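Local structure of periplasmic sugar-binding protein (4RXU) at residues G34-T39 / L90-H95; E42-Q47 / S116-I121; V131-I136 / R301-D306; Q277-A282 / T295-V300. The protein probably serves as the solute-binding component of an ABC-type sugar transporter, and holds beta-D-glucose in its pocket. All coordinates share one frame; numbering follows the deposited sequence.

Interaction 1: residues G34-T39 / L90-H95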
# COMPACT_ATOMS: atom_id res chain seq x y z
N GLY A 34 -7.10 -16.30 -14.00
CA GLY A 34 -5.94 -15.54 -14.43
C GLY A 34 -5.67 -14.46 -13.40
O GLY A 34 -6.60 -13.93 -12.78
N ILE A 35 -4.39 -14.20 -13.18
CA ILE A 35 -3.93 -13.19 -12.23
C ILE A 35 -3.20 -12.10 -12.97
O ILE A 35 -2.30 -12.40 -13.77
CB ILE A 35 -3.00 -13.80 -11.17
CG1 ILE A 35 -3.78 -14.81 -10.31
CG2 ILE A 35 -2.40 -12.73 -10.27
CD1 ILE A 35 -2.87 -15.71 -9.47
N VAL A 36 -3.59 -10.84 -12.74
CA VAL A 36 -2.91 -9.70 -13.36
C VAL A 36 -2.39 -8.77 -12.30
O VAL A 36 -3.15 -8.32 -11.44
CB VAL A 36 -3.81 -8.94 -14.37
CG1 VAL A 36 -3.10 -7.75 -15.02
CG2 VAL A 36 -4.29 -9.89 -15.46
N LEU A 37 -1.08 -8.54 -12.32
CA LEU A 37 -0.41 -7.65 -11.35
C LEU A 37 0.18 -6.46 -12.09
O LEU A 37 0.52 -6.57 -13.26
CB LEU A 37 0.67 -8.41 -10.58
CG LEU A 37 0.11 -9.53 -9.67
CD1 LEU A 37 1.29 -10.31 -9.10
CD2 LEU A 37 -0.80 -9.02 -8.55
N PRO A 38 0.35 -5.31 -11.41
CA PRO A 38 0.54 -4.08 -12.18
C PRO A 38 1.94 -3.86 -12.72
O PRO A 38 2.09 -3.34 -13.83
CB PRO A 38 0.14 -2.99 -11.19
CG PRO A 38 0.46 -3.60 -9.84
CD PRO A 38 -0.02 -5.02 -10.02
N THR A 39 2.96 -4.23 -11.94
CA THR A 39 4.34 -3.96 -12.33
C THR A 39 5.29 -4.77 -11.48
O THR A 39 5.00 -5.04 -10.32
CB THR A 39 4.68 -2.44 -12.20
OG1 THR A 39 6.03 -2.20 -12.60
CG2 THR A 39 4.48 -1.93 -10.79
N LEU A 90 -11.11 -13.58 -12.90
CA LEU A 90 -9.96 -12.69 -13.04
C LEU A 90 -9.62 -12.15 -11.65
O LEU A 90 -10.48 -11.56 -11.00
CB LEU A 90 -10.31 -11.52 -13.96
CG LEU A 90 -9.25 -10.43 -14.10
CD1 LEU A 90 -7.97 -10.91 -14.77
CD2 LEU A 90 -9.87 -9.25 -14.82
N ILE A 91 -8.37 -12.36 -11.21
CA ILE A 91 -7.84 -11.68 -10.02
C ILE A 91 -6.92 -10.59 -10.55
O ILE A 91 -5.94 -10.88 -11.25
CB ILE A 91 -7.05 -12.67 -9.14
CG1 ILE A 91 -7.98 -13.76 -8.58
CG2 ILE A 91 -6.33 -11.92 -8.02
CD1 ILE A 91 -7.21 -14.99 -8.14
N ILE A 92 -7.25 -9.34 -10.26
CA ILE A 92 -6.55 -8.21 -10.89
C ILE A 92 -6.24 -7.08 -9.91
O ILE A 92 -7.15 -6.55 -9.26
CB ILE A 92 -7.32 -7.65 -12.12
CG1 ILE A 92 -6.59 -6.43 -12.70
CG2 ILE A 92 -8.79 -7.33 -11.80
CD1 ILE A 92 -7.06 -6.07 -14.09
N CYS A 93 -4.95 -6.73 -9.84
CA CYS A 93 -4.50 -5.55 -9.16
C CYS A 93 -4.21 -4.48 -10.21
O CYS A 93 -3.25 -4.61 -10.96
CB CYS A 93 -3.29 -5.84 -8.31
SG CYS A 93 -2.66 -4.36 -7.52
N PRO A 94 -5.04 -3.40 -10.25
CA PRO A 94 -4.88 -2.44 -11.29
C PRO A 94 -3.68 -1.55 -11.11
O PRO A 94 -3.33 -1.16 -9.99
CB PRO A 94 -6.16 -1.58 -11.19
CG PRO A 94 -6.60 -1.73 -9.78
CD PRO A 94 -6.29 -3.18 -9.50
N HIS A 95 -3.07 -1.20 -12.23
CA HIS A 95 -2.09 -0.12 -12.19
C HIS A 95 -2.73 1.23 -11.87
O HIS A 95 -2.30 1.96 -10.97
CB HIS A 95 -1.34 0.00 -13.49
CG HIS A 95 -0.43 1.17 -13.47
ND1 HIS A 95 0.59 1.28 -12.55
CD2 HIS A 95 -0.46 2.33 -14.15
CE1 HIS A 95 1.19 2.44 -12.70
NE2 HIS A 95 0.58 3.09 -13.68
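Two groups of the 34-39 segment grip the carbonyl oxygen of Ile91: Val36 N donates a hydrogen bond to Ile91 O at 2.8 Å, and Ile35 CA adds a C-H...O contact to the same oxygen at 3.2 Å. On either side of it, Ile91 N donates to Gly34 O (2.8 Å) and Cys93 N to Val36 O, which fixes the pair as parallel neighbours whose axes lie 14° apart. The side chains then sort onto two faces. On one, Ile35 and Ile91 lie side by side and point the same way, Ile35 CG1 against Ile91 CD1 at 4.1 Å, and Phe52 of helix 44-59 touches Ile35. On the other, Val36 CG2 meets Leu90 CD1 at 3.9 Å where the two chains cross obliquely, Val36 CB rests against Ile92 CG1, and Val79 of helix 72-84 packs on both Leu90 and Ile92. Past the strand ends, Pro38 takes over. Its CD sits 3.7 Å from Cys93 SG, which is anti to its own backbone N (chi1 177°), and 3.4 Å from Cys93 O, while its CB packs against His95 CA and CB, near the plane of the imidazole at its edge. An alanine in place of Pro38 would probably leave a gap beside Cys93 SG and O, where CG and CD now pack, and let the sulfur-bearing side chain shift. Trp45 also leans on both Pro38 and Cys93. Adjacent parallel strands that end in loops beside the ligand are characteristic of the Rossmann-like sheet of type I periplasmic binding proteins, and the Cys93 side chain comes within about 6 Å of the glucose.

Interaction 2: residues E42-Q47 / S116-I121. With BGC (beta-D-glucopyranose), chain C.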
# COMPACT_ATOMS: atom_id res chain seq x y z
N GLU A 42 7.73 -2.17 -8.67
CA GLU A 42 7.39 -1.89 -7.28
C GLU A 42 7.59 -3.18 -6.53
O GLU A 42 6.98 -4.18 -6.89
CB GLU A 42 5.93 -1.41 -7.14
CG GLU A 42 5.65 -0.07 -7.81
CD GLU A 42 4.16 0.27 -7.90
OE1 GLU A 42 3.33 -0.29 -7.12
OE2 GLU A 42 3.84 1.12 -8.75
N PRO A 43 8.45 -3.17 -5.49
CA PRO A 43 8.80 -4.46 -4.87
C PRO A 43 7.62 -5.27 -4.33
O PRO A 43 7.66 -6.49 -4.30
CB PRO A 43 9.71 -4.04 -3.70
CG PRO A 43 10.34 -2.78 -4.16
CD PRO A 43 9.36 -2.09 -5.08
N ARG A 44 6.56 -4.57 -3.91
CA ARG A 44 5.40 -5.21 -3.30
C ARG A 44 4.93 -6.39 -4.14
O ARG A 44 4.67 -7.46 -3.58
CB ARG A 44 4.25 -4.20 -3.13
CG ARG A 44 2.89 -4.82 -2.81
CD ARG A 44 2.85 -5.68 -1.55
NE ARG A 44 1.67 -6.53 -1.62
CZ ARG A 44 0.42 -6.17 -1.33
NH1 ARG A 44 -0.57 -7.04 -1.57
NH2 ARG A 44 0.12 -4.99 -0.80
N TRP A 45 4.84 -6.20 -5.46
CA TRP A 45 4.20 -7.22 -6.30
C TRP A 45 5.04 -8.47 -6.50
O TRP A 45 4.50 -9.51 -6.85
CB TRP A 45 3.68 -6.65 -7.64
CG TRP A 45 2.98 -5.38 -7.35
CD1 TRP A 45 3.40 -4.14 -7.66
CD2 TRP A 45 1.84 -5.21 -6.48
NE1 TRP A 45 2.58 -3.20 -7.08
CE2 TRP A 45 1.61 -3.84 -6.36
CE3 TRP A 45 0.98 -6.09 -5.83
CZ2 TRP A 45 0.59 -3.32 -5.58
CZ3 TRP A 45 -0.04 -5.58 -5.07
CH2 TRP A 45 -0.23 -4.22 -4.96
N ILE A 46 6.33 -8.37 -6.23
CA ILE A 46 7.19 -9.53 -6.18
C ILE A 46 6.79 -10.43 -5.00
O ILE A 46 6.81 -11.66 -5.13
CB ILE A 46 8.68 -9.11 -6.10
CG1 ILE A 46 9.04 -8.11 -7.22
CG2 ILE A 46 9.57 -10.33 -6.20
CD1 ILE A 46 8.81 -8.60 -8.62
N GLN A 47 6.40 -9.83 -3.88
CA GLN A 47 5.91 -10.61 -2.74
C GLN A 47 4.66 -11.39 -3.17
O GLN A 47 4.57 -12.62 -2.99
CB GLN A 47 5.59 -9.75 -1.54
CG GLN A 47 6.76 -9.00 -0.91
CD GLN A 47 6.43 -8.62 0.53
OE1 GLN A 47 6.03 -9.49 1.34
NE2 GLN A 47 6.57 -7.34 0.85
N SER A 116 -11.09 -7.69 -7.71
CA SER A 116 -10.08 -6.66 -7.61
C SER A 116 -9.18 -7.06 -6.42
O SER A 116 -9.68 -7.50 -5.39
CB SER A 116 -10.77 -5.31 -7.40
OG SER A 116 -9.94 -4.20 -7.70
N TYR A 117 -7.87 -6.95 -6.60
CA TYR A 117 -6.89 -7.52 -5.70
C TYR A 117 -5.95 -6.44 -5.21
O TYR A 117 -5.27 -5.79 -6.00
CB TYR A 117 -6.10 -8.59 -6.43
CG TYR A 117 -5.06 -9.27 -5.56
CD1 TYR A 117 -5.41 -10.23 -4.63
CD2 TYR A 117 -3.73 -8.92 -5.65
CE1 TYR A 117 -4.46 -10.82 -3.82
CE2 TYR A 117 -2.77 -9.53 -4.87
CZ TYR A 117 -3.15 -10.47 -3.95
OH TYR A 117 -2.18 -11.04 -3.16
N ASP A 118 -5.96 -6.25 -3.89
CA ASP A 118 -5.17 -5.27 -3.16
C ASP A 118 -5.63 -3.84 -3.41
O ASP A 118 -5.89 -3.11 -2.46
CB ASP A 118 -3.67 -5.37 -3.40
CG ASP A 118 -2.91 -4.55 -2.40
OD1 ASP A 118 -2.69 -5.07 -1.28
OD2 ASP A 118 -2.61 -3.36 -2.69
N ARG A 119 -5.65 -3.44 -4.68
CA ARG A 119 -6.10 -2.11 -5.10
C ARG A 119 -7.44 -2.25 -5.77
O ARG A 119 -7.73 -3.28 -6.39
CB ARG A 119 -5.14 -1.52 -6.13
CG ARG A 119 -3.75 -1.29 -5.61
CD ARG A 119 -2.85 -0.84 -6.75
NE ARG A 119 -1.54 -0.49 -6.28
CZ ARG A 119 -0.52 -0.19 -7.07
NH1 ARG A 119 -0.66 -0.26 -8.38
NH2 ARG A 119 0.64 0.15 -6.53
N LEU A 120 -8.24 -1.20 -5.64
CA LEU A 120 -9.60 -1.20 -6.12
C LEU A 120 -9.73 -0.60 -7.53
O LEU A 120 -9.27 0.50 -7.80
CB LEU A 120 -10.45 -0.39 -5.14
CG LEU A 120 -11.97 -0.39 -5.33
CD1 LEU A 120 -12.54 -1.80 -5.35
CD2 LEU A 120 -12.61 0.48 -4.26
N ILE A 121 -10.37 -1.35 -8.42
CA ILE A 121 -10.81 -0.81 -9.71
C ILE A 121 -12.00 0.10 -9.46
O ILE A 121 -12.94 -0.28 -8.76
CB ILE A 121 -11.23 -1.94 -10.68
CG1 ILE A 121 -9.98 -2.75 -11.03
CG2 ILE A 121 -11.85 -1.35 -11.93
CD1 ILE A 121 -10.21 -3.93 -11.94
C2 BGC C . 0.08 -1.55 -1.91
C3 BGC C . 1.30 -1.35 -1.04
C4 BGC C . 2.50 -1.04 -1.93
C5 BGC C . 2.19 0.12 -2.89
C6 BGC C . 3.29 0.36 -3.91
C1 BGC C . -0.08 -0.23 -2.65
O1 BGC C . -1.30 -0.13 -3.33
O2 BGC C . -1.05 -1.83 -1.08
O3 BGC C . 1.51 -2.54 -0.30
O4 BGC C . 3.58 -0.59 -1.09
O5 BGC C . 0.99 -0.13 -3.59
O6 BGC C . 3.68 -0.84 -4.57
O HOH W 1 1.45 0.10 -10.12
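Two salt bridges, Glu42-Arg119 and Arg44-Asp118, join the start of helix 44-59 to the loop after strand 113-117, forming one wall of the glucose pocket in this periplasmic-binding-protein fold. Both pairs meet tip to tip. Arg44 turns the end of its guanidinium to Asp118, NH1 and NH2 each donating to the single oxygen OD1 from the same side of the carboxylate plane, with the two planes 84° apart; NH2 lies 2.9 Å from Asp118 OD1. NH2 also gives a hydrogen bond to glucose O3 (2.9 Å), while NE is paired with Asp48. An alanine at Arg44 would probably leave Asp118 OD1 without either of these donors and deprive the sugar O3 of a bond. The other oxygen, Asp118 OD2, accepts from glucose O2 at 2.7 Å. Between the two salt bridges stands Trp45: its ring edge faces Asp118 and Arg119, CZ2 lies over one face of the Arg119 guanidinium, and Arg44 CG covers a face of the indole. The Arg119 chain is extended out to NE (chi3 175°), which donates to glucose O1, and NH2 donates to the ring oxygen O5 (3.0 Å). Glu42 OE1 is shared by three donors: glucose O6 at 2.6 Å, Trp45 NE1 at 3.0 Å and, on its syn lone pair, Arg119 NH2 at 2.8 Å. Water 1 closes the far end, donating to Glu42 OE2 and accepting from Arg119 NH1 at 2.8 Å.

Interaction 3: residues V131-I136 / R301-D306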
# COMPACT_ATOMS: atom_id res chain seq x y z
N VAL A 131 -10.52 -8.14 -2.65
CA VAL A 131 -9.65 -8.76 -1.67
C VAL A 131 -8.59 -7.72 -1.32
O VAL A 131 -7.84 -7.27 -2.16
CB VAL A 131 -8.98 -10.03 -2.24
CG1 VAL A 131 -7.91 -10.55 -1.31
CG2 VAL A 131 -10.02 -11.10 -2.53
N THR A 132 -8.57 -7.35 -0.05
CA THR A 132 -7.79 -6.20 0.40
C THR A 132 -7.31 -6.33 1.84
O THR A 132 -7.91 -7.03 2.66
CB THR A 132 -8.63 -4.90 0.24
OG1 THR A 132 -7.84 -3.74 0.52
CG2 THR A 132 -9.86 -4.88 1.18
N PHE A 133 -6.23 -5.61 2.13
CA PHE A 133 -5.90 -5.29 3.51
C PHE A 133 -6.72 -4.09 3.97
O PHE A 133 -7.29 -3.34 3.18
CB PHE A 133 -4.42 -4.98 3.67
CG PHE A 133 -3.52 -6.14 3.33
CD1 PHE A 133 -3.47 -7.26 4.14
CD2 PHE A 133 -2.72 -6.09 2.19
CE1 PHE A 133 -2.63 -8.30 3.83
CE2 PHE A 133 -1.88 -7.13 1.89
CZ PHE A 133 -1.84 -8.23 2.71
N ASP A 134 -6.76 -3.88 5.27
CA ASP A 134 -7.46 -2.70 5.83
C ASP A 134 -6.57 -1.46 5.64
O ASP A 134 -5.77 -1.12 6.50
CB ASP A 134 -7.75 -2.93 7.30
CG ASP A 134 -8.62 -1.85 7.94
OD1 ASP A 134 -8.74 -0.73 7.39
OD2 ASP A 134 -9.19 -2.12 9.02
N SER A 135 -6.69 -0.81 4.49
CA SER A 135 -5.80 0.30 4.14
C SER A 135 -5.95 1.56 4.99
O SER A 135 -4.96 2.27 5.25
CB SER A 135 -5.92 0.68 2.67
OG SER A 135 -5.50 -0.38 1.83
N ILE A 136 -7.18 1.84 5.42
CA ILE A 136 -7.37 2.97 6.34
C ILE A 136 -6.55 2.73 7.63
O ILE A 136 -5.87 3.64 8.16
CB ILE A 136 -8.87 3.19 6.65
CG1 ILE A 136 -9.61 3.75 5.41
CG2 ILE A 136 -9.10 4.09 7.87
CD1 ILE A 136 -9.31 5.21 5.08
N ARG A 301 0.48 -13.69 2.54
CA ARG A 301 -0.03 -15.07 2.50
C ARG A 301 -1.55 -15.13 2.66
O ARG A 301 -2.23 -15.91 1.99
CB ARG A 301 0.62 -15.94 3.59
CG ARG A 301 2.13 -15.94 3.54
CD ARG A 301 2.72 -16.67 4.73
NE ARG A 301 2.39 -15.99 5.97
CZ ARG A 301 2.78 -16.39 7.17
NH1 ARG A 301 3.51 -17.50 7.31
NH2 ARG A 301 2.41 -15.69 8.24
N THR A 302 -2.08 -14.29 3.54
CA THR A 302 -3.52 -14.25 3.76
C THR A 302 -4.24 -13.66 2.55
O THR A 302 -5.29 -14.15 2.15
CB THR A 302 -3.88 -13.44 5.01
OG1 THR A 302 -3.14 -13.97 6.12
CG2 THR A 302 -5.38 -13.49 5.31
N LEU A 303 -3.69 -12.60 1.98
CA LEU A 303 -4.32 -11.93 0.85
C LEU A 303 -4.40 -12.91 -0.32
O LEU A 303 -5.46 -13.06 -0.96
CB LEU A 303 -3.52 -10.68 0.46
CG LEU A 303 -4.34 -9.64 -0.32
CD1 LEU A 303 -5.28 -8.88 0.59
CD2 LEU A 303 -3.44 -8.68 -1.07
N VAL A 304 -3.29 -13.60 -0.59
CA VAL A 304 -3.23 -14.56 -1.66
C VAL A 304 -4.26 -15.67 -1.44
O VAL A 304 -5.00 -16.04 -2.36
CB VAL A 304 -1.80 -15.12 -1.79
CG1 VAL A 304 -1.78 -16.49 -2.46
CG2 VAL A 304 -0.91 -14.12 -2.52
N GLN A 305 -4.28 -16.24 -0.24
CA GLN A 305 -5.21 -17.35 0.02
C GLN A 305 -6.66 -16.89 -0.09
O GLN A 305 -7.49 -17.61 -0.60
CB GLN A 305 -4.95 -18.02 1.37
CG GLN A 305 -5.34 -19.50 1.38
CD GLN A 305 -4.48 -20.35 0.45
OE1 GLN A 305 -3.25 -20.19 0.37
NE2 GLN A 305 -5.12 -21.25 -0.27
N ASP A 306 -6.94 -15.67 0.40
CA ASP A 306 -8.30 -15.11 0.30
C ASP A 306 -8.74 -15.03 -1.15
O ASP A 306 -9.86 -15.38 -1.50
CB ASP A 306 -8.39 -13.75 0.97
CG ASP A 306 -8.54 -13.85 2.47
OD1 ASP A 306 -8.74 -14.96 3.01
OD2 ASP A 306 -8.47 -12.77 3.10
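Leu303 is the first residue of helical segment 301-306 to engage strand 131-133, and it carries most of the contact. Its CB packs on Phe133 CZ at 3.7 Å. CG, anti to the backbone N (chi1 -158°), lies near Val131 CG1, and the two methyls divide the work. CD1 stands almost exactly over the middle of the Phe133 ring, 3.9 Å from the centroid and 6° off the ring normal, a CH-pi contact; the same methyl lies 3.6 Å from Val131 CG1 and 3.5 Å from the carbonyl carbon of Thr132. CD2 reaches the ring at Phe133 CE2 (3.7 Å). The side chains of Val131 and Leu303 slide past each other in opposite directions, and Val131 CG1 also lies 3.5 Å from the backbone Leu303 O. One turn further on, Asp306 adds its CB, 4.0 Å from Val131 CG1, while its carboxylate makes a weak hydrogen bond to Ser338 of the neighbouring strand 332-343. Arg44 touches both Phe133 and Leu303, so the apolar cluster backs a residue of the sugar site. A helix laid nearly antiparallel on a strand, their axes 164° apart, is characteristic of the layered alpha/beta architecture of periplasmic binding proteins.

Interaction 4: residues Q277-A282 / T295-V300. With BGC (beta-D-glucopyranose), chain C.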
# COMPACT_ATOMS: atom_id res chain seq x y z
N GLN A 277 5.42 0.51 5.19
CA GLN A 277 4.58 -0.68 5.14
C GLN A 277 5.12 -1.66 4.11
O GLN A 277 5.83 -1.25 3.20
CB GLN A 277 3.12 -0.35 4.78
CG GLN A 277 2.91 0.07 3.34
CD GLN A 277 1.45 0.32 3.05
OE1 GLN A 277 0.62 -0.59 3.12
NE2 GLN A 277 1.13 1.56 2.72
N ASP A 278 4.74 -2.92 4.32
CA ASP A 278 4.96 -4.09 3.44
C ASP A 278 5.99 -5.07 4.04
O ASP A 278 6.11 -6.19 3.56
CB ASP A 278 5.44 -3.71 2.03
CG ASP A 278 4.39 -2.94 1.21
OD1 ASP A 278 3.20 -2.88 1.58
OD2 ASP A 278 4.80 -2.42 0.15
N ALA A 279 6.74 -4.64 5.06
CA ALA A 279 7.76 -5.50 5.67
C ALA A 279 8.72 -6.06 4.61
O ALA A 279 9.11 -7.23 4.65
CB ALA A 279 7.14 -6.61 6.51
N GLU A 280 9.14 -5.20 3.69
CA GLU A 280 10.19 -5.57 2.75
C GLU A 280 11.46 -5.91 3.56
O GLU A 280 11.76 -5.27 4.56
CB GLU A 280 10.45 -4.43 1.75
CG GLU A 280 9.25 -4.18 0.81
CD GLU A 280 8.99 -5.27 -0.23
OE1 GLU A 280 9.89 -6.10 -0.50
OE2 GLU A 280 7.86 -5.31 -0.79
N LYS A 281 12.21 -6.90 3.09
CA LYS A 281 13.37 -7.38 3.83
C LYS A 281 14.35 -6.26 4.16
O LYS A 281 14.84 -6.18 5.28
CB LYS A 281 14.05 -8.54 3.09
CG LYS A 281 13.17 -9.78 3.07
CD LYS A 281 13.81 -10.94 2.34
CE LYS A 281 12.92 -12.16 2.26
NZ LYS A 281 13.61 -13.26 1.53
N ALA A 282 14.62 -5.40 3.18
CA ALA A 282 15.59 -4.33 3.39
C ALA A 282 15.10 -3.38 4.45
O ALA A 282 15.91 -2.79 5.17
CB ALA A 282 15.89 -3.59 2.08
N THR A 295 7.28 -0.58 10.40
CA THR A 295 6.59 -0.92 9.17
C THR A 295 5.24 -1.54 9.54
O THR A 295 5.09 -2.24 10.54
CB THR A 295 7.40 -1.87 8.25
OG1 THR A 295 6.79 -1.95 6.95
CG2 THR A 295 7.51 -3.27 8.85
N VAL A 296 4.24 -1.29 8.70
CA VAL A 296 2.96 -1.96 8.81
C VAL A 296 3.04 -3.28 8.02
O VAL A 296 3.25 -3.29 6.81
CB VAL A 296 1.76 -1.10 8.37
CG1 VAL A 296 0.49 -1.92 8.50
CG2 VAL A 296 1.67 0.16 9.24
N PHE A 297 2.90 -4.38 8.75
CA PHE A 297 2.99 -5.72 8.17
C PHE A 297 1.62 -6.10 7.64
O PHE A 297 0.65 -6.09 8.38
CB PHE A 297 3.42 -6.72 9.25
CG PHE A 297 3.30 -8.18 8.85
CD1 PHE A 297 3.84 -8.63 7.65
CD2 PHE A 297 2.64 -9.09 9.67
CE1 PHE A 297 3.73 -9.96 7.30
CE2 PHE A 297 2.54 -10.43 9.31
CZ PHE A 297 3.08 -10.85 8.12
N LYS A 298 1.58 -6.44 6.36
CA LYS A 298 0.38 -6.89 5.66
C LYS A 298 0.66 -8.31 5.16
O LYS A 298 1.51 -8.50 4.29
CB LYS A 298 0.05 -5.94 4.51
CG LYS A 298 0.13 -4.46 4.89
CD LYS A 298 -0.60 -3.50 3.98
CE LYS A 298 -0.13 -3.62 2.55
NZ LYS A 298 -0.69 -2.49 1.76
N ASP A 299 0.02 -9.30 5.78
CA ASP A 299 0.39 -10.68 5.52
C ASP A 299 -0.13 -11.10 4.16
O ASP A 299 -1.28 -11.49 4.00
CB ASP A 299 -0.14 -11.59 6.65
CG ASP A 299 0.46 -12.97 6.63
OD1 ASP A 299 0.92 -13.42 5.55
OD2 ASP A 299 0.46 -13.61 7.71
N VAL A 300 0.76 -11.00 3.18
CA VAL A 300 0.45 -11.36 1.79
C VAL A 300 0.03 -12.81 1.65
O VAL A 300 -0.70 -13.16 0.73
CB VAL A 300 1.63 -10.98 0.86
CG1 VAL A 300 1.36 -11.44 -0.57
CG2 VAL A 300 1.87 -9.48 0.86
C2 BGC C . 0.08 -1.55 -1.91
C3 BGC C . 1.30 -1.35 -1.04
C4 BGC C . 2.50 -1.04 -1.93
C5 BGC C . 2.19 0.12 -2.89
C6 BGC C . 3.29 0.36 -3.91
C1 BGC C . -0.08 -0.23 -2.65
O1 BGC C . -1.30 -0.13 -3.33
O2 BGC C . -1.05 -1.83 -1.08
O3 BGC C . 1.51 -2.54 -0.30
O4 BGC C . 3.58 -0.59 -1.09
O5 BGC C . 0.99 -0.13 -3.59
O6 BGC C . 3.68 -0.84 -4.57
O HOH W 2 3.72 -7.03 4.56
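The contact belongs to the glucose site of this periplasmic-binding-protein fold, where the loop 277-280 pairs with strand 295-298 and presents Asp278 and Lys298 to the sugar. Gln277 and Val296 form a single backbone bridge, and Asp278 N donates to Val296 O in a nearly straight bond (2.9 Å, 175°). The next amide, Ala279 N, gives a longer bond of 3.3 Å to Thr295 OG1, a hydroxyl that also pairs with Asp253. Ala279 CB packs between Thr295 CG2 and Phe297 CD1, seating the turn on the strand. Water 2 accepts from Lys298 N and donates weakly to Asp278 O, adding a further link near the end of the pairing. The polar tips converge on the ligand. Both oxygens of Asp278 hold neighbouring hydroxyls, OD1 accepting from glucose O3 at 2.6 Å and OD2 from glucose O4 at 2.5 Å. The Lys298 chain bends at chi3 (-56°), which swings CE to within 3.2 Å of Gln277 OE1. A long ion pair of 3.9 Å joins NZ to Asp278 OD1, and this nearby carboxylate is likely to favour the charged form of the lysine. The other arm of the Gln277 amide, NE2, bonds to Pro251 O, which is likely to fix the rotation of the amide and hold OE1, as a second-shell group, toward the lysine. Lys298 NZ serves three acceptors: Gln277 OE1 at 2.7 Å, met 35° out of the amide carbonyl plane, together with glucose O2 at 2.9 Å and glucose O3.

Overall arrangement
From the N terminus, strand 29-37 pairs with strand 89-92 in interaction 1, closing a loop that holds helix 44-59, strand 61-67 and helix 72-84. Interaction 2 starts inside that loop and ends beyond it, so the two cross; it joins a helix start to the loop after strand 113-117. Interaction 3 follows in series and closes a far wider loop of 164 residues, laying helix 300-315 on strand 129-133; nested within it, interaction 4 ties the loop before helix 281-288 to strand 295-298 of the same mixed sheet. Interactions 2 and 4 hold the same glucose, and Gln47 NE2 bonds to Asp278 O and Glu280 OE2 between them. Phe133 packs against Lys298, joining interactions 3 and 4.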